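Glutathione S-transferase (Acinetobacter baumannii, PDB 4MP4) probably conjugates glutathione to electrophilic substrates. Local coordinates at residues G161-V166 with W196-V201. Residues are numbered along the deposited sequence; the frame is centred on the assembly and turned at random.
Sequences GSWSIV and WQRPSV
Arg198 lays its guanidinium flat on one face of the Trp163 indole. The two planes differ by just 5°, and the group centres are 3.6 Å apart. This is a parallel stack and also a cation-pi pair.

Arg198 sits at the N-cap position of helix 199-215. Its CB points toward the loop that leads into helix 165-178. The chain first runs out with CG anti to the backbone N (chi1 -175°), then bends at chi2. Neither CB nor CG closely contacts the indole. CD is the first atom to arrive, 3.7 Å from Trp163 NE1, and it makes a CH-pi contact over the five-membered ring. NE follows, over the CD1 and NE1 side of the same ring. CZ lies 3.4 Å from Trp163 CG and stands 21° off that ring's normal. The terminal nitrogens then part. NH1 passes beyond the ring to Trp163 CB, at 3.5 Å. NH2 reaches past Trp163 CD2, 3.6 Å from it, above the indole rim between CG and CE3.

On the opposite face the backbone just after Trp163 returns, with Ile165 N 3.6 Å above the plane toward the rim. Phe158 also meets the indole, with the ring planes nearly perpendicular.

Glu30, at the end of helix 19-30 in the thioredoxin-like N-terminal domain, forms a salt bridge with Arg198 NH2. It also accepts a hydrogen bond from Ser200 OG. The contact thus joins the starts of two helices of the all-helical C-terminal domain and ties them to the N-terminal domain.

No hydrogen bond links Trp163 to Arg198. The N-H groups lie in the guanidinium plane, so stacking through the face leaves them available at the edge. NH2 can still pair with Glu30, and the salt bridge probably helps to hold the guanidinium in this rotation.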
loop_
_atom_site.group_PDB
_atom_site.type_symbol
_atom_site.label_atom_id
_atom_site.label_comp_id
_atom_site.label_asym_id
_atom_site.label_seq_id
_atom_site.Cartn_x
_atom_site.Cartn_y
_atom_site.Cartn_z
ATOM N N GLY A 161 -6.896 13.672 -16.173
ATOM C CA GLY A 161 -7.818 13.972 -17.259
ATOM C C GLY A 161 -9.242 13.935 -16.753
ATOM O O GLY A 161 -9.826 14.960 -16.384
ATOM N N SER A 162 -9.797 12.734 -16.709
ATOM C CA SER A 162 -11.107 12.538 -16.115
ATOM C C SER A 162 -10.975 11.998 -14.700
ATOM O O SER A 162 -9.906 11.589 -14.266
ATOM C CB SER A 162 -11.956 11.599 -16.978
ATOM O OG SER A 162 -11.294 10.375 -17.215
ATOM N N TRP A 163 -12.080 12.007 -13.982
ATOM C CA TRP A 163 -12.100 11.564 -12.609
ATOM C C TRP A 163 -11.534 10.147 -12.413
ATOM O O TRP A 163 -11.786 9.251 -13.210
ATOM C CB TRP A 163 -13.530 11.635 -12.085
ATOM C CG TRP A 163 -13.594 11.301 -10.643
ATOM C CD1 TRP A 163 -13.453 12.169 -9.593
ATOM C CD2 TRP A 163 -13.786 10.007 -10.072
ATOM N NE1 TRP A 163 -13.557 11.492 -8.409
ATOM C CE2 TRP A 163 -13.755 10.159 -8.668
ATOM C CE3 TRP A 163 -13.970 8.727 -10.607
ATOM C CZ2 TRP A 163 -13.910 9.091 -7.789
ATOM C CZ3 TRP A 163 -14.129 7.658 -9.732
ATOM C CH2 TRP A 163 -14.097 7.850 -8.338
ATOM N N SER A 164 -10.757 9.957 -11.352
ATOM C CA SER A 164 -10.396 8.620 -10.890
ATOM C C SER A 164 -10.486 8.564 -9.375
ATOM O O SER A 164 -10.521 9.604 -8.708
ATOM C CB SER A 164 -8.989 8.236 -11.335
ATOM O OG SER A 164 -8.061 9.227 -10.967
ATOM N N ILE A 165 -10.512 7.354 -8.825
ATOM C CA ILE A 165 -10.669 7.184 -7.377
ATOM C C ILE A 165 -9.573 7.958 -6.603
ATOM O O ILE A 165 -9.746 8.301 -5.426
ATOM C CB ILE A 165 -10.684 5.674 -6.999
ATOM C CG1 ILE A 165 -11.176 5.441 -5.566
ATOM C CG2 ILE A 165 -9.331 5.054 -7.218
ATOM C CD1 ILE A 165 -12.598 5.895 -5.327
ATOM N N VAL A 166 -8.466 8.267 -7.280
ATOM C CA VAL A 166 -7.350 8.929 -6.627
ATOM C C VAL A 166 -7.685 10.406 -6.387
ATOM O O VAL A 166 -7.124 11.045 -5.478
ATOM C CB VAL A 166 -6.010 8.755 -7.411
ATOM C CG1 VAL A 166 -4.853 9.335 -6.621
ATOM C CG2 VAL A 166 -5.732 7.297 -7.678
ATOM N N TRP A 196 -15.011 17.205 -3.322
ATOM C CA TRP A 196 -15.908 16.881 -2.213
ATOM C C TRP A 196 -17.380 16.924 -2.637
ATOM O O TRP A 196 -18.232 16.317 -1.991
ATOM C CB TRP A 196 -15.652 17.844 -1.037
ATOM C CG TRP A 196 -15.676 17.188 0.300
ATOM C CD1 TRP A 196 -16.511 17.478 1.346
ATOM C CD2 TRP A 196 -14.828 16.116 0.747
ATOM N NE1 TRP A 196 -16.234 16.652 2.415
ATOM C CE2 TRP A 196 -15.197 15.805 2.073
ATOM C CE3 TRP A 196 -13.789 15.382 0.152
ATOM C CZ2 TRP A 196 -14.573 14.805 2.820
ATOM C CZ3 TRP A 196 -13.158 14.380 0.902
ATOM C CH2 TRP A 196 -13.562 14.097 2.211
ATOM N N GLN A 197 -17.670 17.645 -3.721
ATOM C CA GLN A 197 -19.044 17.821 -4.195
ATOM C C GLN A 197 -19.426 16.746 -5.191
ATOM O O GLN A 197 -20.550 16.707 -5.664
ATOM C CB GLN A 197 -19.237 19.206 -4.831
ATOM C CG GLN A 197 -19.073 20.348 -3.848
ATOM C CD GLN A 197 -20.153 20.360 -2.775
ATOM O OE1 GLN A 197 -21.322 20.048 -3.047
ATOM N NE2 GLN A 197 -19.770 20.725 -1.546
ATOM N N ARG A 198 -18.474 15.881 -5.517
ATOM C CA ARG A 198 -18.760 14.684 -6.295
ATOM C C ARG A 198 -19.888 13.935 -5.573
ATOM O O ARG A 198 -19.839 13.786 -4.355
ATOM C CB ARG A 198 -17.493 13.829 -6.379
ATOM C CG ARG A 198 -17.582 12.594 -7.243
ATOM C CD ARG A 198 -17.008 12.857 -8.617
ATOM N NE ARG A 198 -17.097 11.667 -9.451
ATOM C CZ ARG A 198 -16.979 11.670 -10.774
ATOM N NH1 ARG A 198 -16.755 12.808 -11.422
ATOM N NH2 ARG A 198 -17.080 10.532 -11.448
ATOM N N PRO A 199 -20.930 13.515 -6.313
ATOM C CA PRO A 199 -22.101 12.842 -5.742
ATOM C C PRO A 199 -21.794 11.602 -4.898
ATOM O O PRO A 199 -22.424 11.431 -3.849
ATOM C CB PRO A 199 -22.933 12.467 -6.985
ATOM C CG PRO A 199 -22.596 13.521 -7.963
ATOM C CD PRO A 199 -21.139 13.849 -7.736
ATOM N N SER A 200 -20.868 10.757 -5.344
ATOM C CA SER A 200 -20.510 9.560 -4.597
ATOM C C SER A 200 -19.969 9.941 -3.225
ATOM O O SER A 200 -20.201 9.243 -2.233
ATOM C CB SER A 200 -19.442 8.770 -5.352
ATOM O OG SER A 200 -18.320 9.594 -5.610
ATOM N N VAL A 201 -19.242 11.052 -3.179
ATOM C CA VAL A 201 -18.652 11.532 -1.947
ATOM C C VAL A 201 -19.771 12.117 -1.090
ATOM O O VAL A 201 -19.908 11.823 0.092
ATOM C CB VAL A 201 -17.528 12.574 -2.230
ATOM C CG1 VAL A 201 -17.039 13.230 -0.921
ATOM C CG2 VAL A 201 -16.367 11.913 -2.966
#